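Local coordinates for protein Gp26 (Listeria phage P40, PDB 4JZ5) that probably cleaves glycosidic bonds of the Listeria cell-wall peptidoglycan, as the catalytic domain of a phage endolysin of glycosyl hydrolase family 25, at residues Tyr189-Tyr194 / Asp208-Ser213. Sequence-based numbering, arbitrary orientation.
Sequences YDLWQY and DMNTCS
Tyr194 sets CG between its backbone N and carbonyl carbon (chi1 61°), which folds the ring across the neighbouring strand onto Met209 and Asn210. Met209 O sits over one ring face near the rim, and the phenol end rests on the Met209 side chain, with Tyr194 CZ 3.5 Å from Met209 CB; a flat ring suits this cover over a buried backbone. Gln193 turns CG away from its own N (chi1 -165°) and runs on extended, alongside Asn210, whose OD1 lies 3.0 Å from Gln193 CB, the two amide planes inclined to each other. Amides suit the buried face shared by Gln193, Asn210 and Leu191 because each can donate and accept: Gln193 OE1 is gripped by the hydroxyls of Tyr150 and Tyr174, Asn210 OD1 takes the indole N-H of Trp170, and the nitrogens of both amides donate to Asp27, which probably steadies that carboxylate. Leu191 adds an apolar end to this face, its CD1 3.8 Å from Cys212 CB. On the other face, with the Tyr194 ring, the beta-branched Thr211 lays CG2 beside the Trp192 indole, 3.6 Å from CE3, while its hydroxyl hydrogen-bonds to Val23 O.

Between the faces, Trp192 and Thr211 form an antiparallel hydrogen-bonded pair; Trp192 N to Thr211 O is nearly straight (174°), and Tyr194 N to Met209 O continues the ladder at 2.9 Å. Beyond it, a water bridges Asp190 O and Ser213 N, where Ser213 N-caps helix 214-220. Strand 206-211 thus links strand 191-195 to strand 25-28, closing the curled, mostly parallel sheet as in the irregular beta/alpha barrel of family 25 lysozymes.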
loop_
_atom_site.group_PDB
_atom_site.type_symbol
_atom_site.label_atom_id
_atom_site.label_comp_id
_atom_site.label_asym_id
_atom_site.label_seq_id
_atom_site.Cartn_x
_atom_site.Cartn_y
_atom_site.Cartn_z
ATOM N N TYR A 189 -6.557 13.315 -2.881
ATOM C CA TYR A 189 -6.117 12.034 -2.357
ATOM C C TYR A 189 -7.130 11.499 -1.365
ATOM O O TYR A 189 -7.904 12.250 -0.770
ATOM C CB TYR A 189 -4.757 12.169 -1.663
ATOM C CG TYR A 189 -4.800 12.984 -0.377
ATOM C CD1 TYR A 189 -5.163 12.406 0.828
ATOM C CD2 TYR A 189 -4.479 14.334 -0.376
ATOM C CE1 TYR A 189 -5.221 13.136 1.992
ATOM C CE2 TYR A 189 -4.536 15.080 0.790
ATOM C CZ TYR A 189 -4.891 14.472 1.970
ATOM O OH TYR A 189 -4.952 15.207 3.133
ATOM N N ASP A 190 -7.108 10.182 -1.181
ATOM C CA ASP A 190 -7.804 9.539 -0.075
ATOM C C ASP A 190 -6.828 9.250 1.077
ATOM O O ASP A 190 -7.124 9.547 2.242
ATOM C CB ASP A 190 -8.473 8.245 -0.537
ATOM C CG ASP A 190 -9.547 8.474 -1.577
ATOM O OD1 ASP A 190 -10.286 9.466 -1.445
ATOM O OD2 ASP A 190 -9.614 7.674 -2.532
ATOM N N LEU A 191 -5.687 8.668 0.741
ATOM C CA LEU A 191 -4.614 8.419 1.703
ATOM C C LEU A 191 -3.372 9.157 1.199
ATOM O O LEU A 191 -3.015 9.020 0.038
ATOM C CB LEU A 191 -4.354 6.919 1.782
ATOM C CG LEU A 191 -3.333 6.421 2.811
ATOM C CD1 LEU A 191 -3.750 6.743 4.238
ATOM C CD2 LEU A 191 -3.119 4.915 2.653
ATOM N N TRP A 192 -2.740 9.960 2.060
ATOM C CA TRP A 192 -1.585 10.788 1.698
ATOM C C TRP A 192 -0.352 10.247 2.398
ATOM O O TRP A 192 -0.298 10.219 3.626
ATOM C CB TRP A 192 -1.854 12.225 2.126
ATOM C CG TRP A 192 -0.702 13.194 2.108
ATOM C CD1 TRP A 192 0.413 13.190 1.326
ATOM C CD2 TRP A 192 -0.608 14.342 2.938
ATOM N NE1 TRP A 192 1.214 14.279 1.640
ATOM C CE2 TRP A 192 0.598 15.003 2.626
ATOM C CE3 TRP A 192 -1.427 14.870 3.932
ATOM C CZ2 TRP A 192 1.004 16.166 3.285
ATOM C CZ3 TRP A 192 -1.028 16.024 4.579
ATOM C CH2 TRP A 192 0.174 16.660 4.248
ATOM N N GLN A 193 0.607 9.786 1.608
ATOM C CA GLN A 193 1.917 9.399 2.138
ATOM C C GLN A 193 2.777 10.650 2.207
ATOM O O GLN A 193 3.198 11.175 1.181
ATOM C CB GLN A 193 2.557 8.336 1.276
ATOM C CG GLN A 193 3.719 7.640 1.946
ATOM C CD GLN A 193 4.377 6.699 0.984
ATOM O OE1 GLN A 193 4.970 7.128 -0.004
ATOM N NE2 GLN A 193 4.221 5.407 1.211
ATOM N N TYR A 194 2.979 11.149 3.425
ATOM C CA TYR A 194 3.529 12.483 3.604
ATOM C C TYR A 194 5.017 12.522 3.935
ATOM O O TYR A 194 5.635 13.583 3.891
ATOM C CB TYR A 194 2.725 13.269 4.637
ATOM C CG TYR A 194 2.677 12.698 6.036
ATOM C CD1 TYR A 194 3.728 12.888 6.918
ATOM C CD2 TYR A 194 1.557 12.011 6.491
ATOM C CE1 TYR A 194 3.674 12.396 8.190
ATOM C CE2 TYR A 194 1.496 11.525 7.777
ATOM C CZ TYR A 194 2.549 11.729 8.629
ATOM O OH TYR A 194 2.464 11.240 9.913
ATOM N N ASP A 208 7.623 5.015 6.317
ATOM C CA ASP A 208 6.623 5.782 5.588
ATOM C C ASP A 208 5.406 6.034 6.456
ATOM O O ASP A 208 4.825 5.087 7.032
ATOM C CB ASP A 208 6.126 5.010 4.363
ATOM C CG ASP A 208 7.159 4.843 3.272
ATOM O OD1 ASP A 208 8.190 5.536 3.232
ATOM O OD2 ASP A 208 6.905 3.975 2.378
ATOM N N MET A 209 4.984 7.292 6.522
ATOM C CA MET A 209 3.809 7.684 7.291
ATOM C C MET A 209 2.778 8.307 6.387
ATOM O O MET A 209 3.102 8.995 5.416
ATOM C CB MET A 209 4.194 8.639 8.402
ATOM C CG MET A 209 5.078 7.960 9.425
ATOM S SD MET A 209 5.516 9.020 10.806
ATOM C CE MET A 209 4.058 9.039 11.820
ATOM N N ASN A 210 1.521 8.045 6.730
ATOM C CA ASN A 210 0.377 8.410 5.918
ATOM C C ASN A 210 -0.723 8.959 6.812
ATOM O O ASN A 210 -0.819 8.607 7.989
ATOM C CB ASN A 210 -0.207 7.202 5.153
ATOM C CG ASN A 210 0.822 6.423 4.362
ATOM O OD1 ASN A 210 0.995 6.640 3.179
ATOM N ND2 ASN A 210 1.485 5.484 5.017
ATOM N N THR A 211 -1.587 9.789 6.230
ATOM C CA THR A 211 -2.767 10.247 6.939
ATOM C C THR A 211 -3.968 10.289 5.996
ATOM O O THR A 211 -3.816 10.243 4.780
ATOM C CB THR A 211 -2.537 11.620 7.636
ATOM O OG1 THR A 211 -3.602 11.873 8.552
ATOM C CG2 THR A 211 -2.451 12.756 6.640
ATOM N N CYS A 212 -5.150 10.361 6.596
ATOM C CA CYS A 212 -6.408 10.328 5.873
ATOM C C CYS A 212 -7.507 10.725 6.834
ATOM O O CYS A 212 -7.287 10.850 8.042
ATOM C CB CYS A 212 -6.685 8.930 5.305
ATOM S SG CYS A 212 -6.768 7.603 6.552
ATOM N N SER A 213 -8.700 10.936 6.293
ATOM C CA SER A 213 -9.879 11.216 7.109
ATOM C C SER A 213 -10.298 9.980 7.874
ATOM O O SER A 213 -9.942 8.858 7.534
ATOM C CB SER A 213 -11.037 11.658 6.229
ATOM O OG SER A 213 -11.479 10.554 5.461
HETATM O O HOH W 1 -8.710 11.367 3.438
#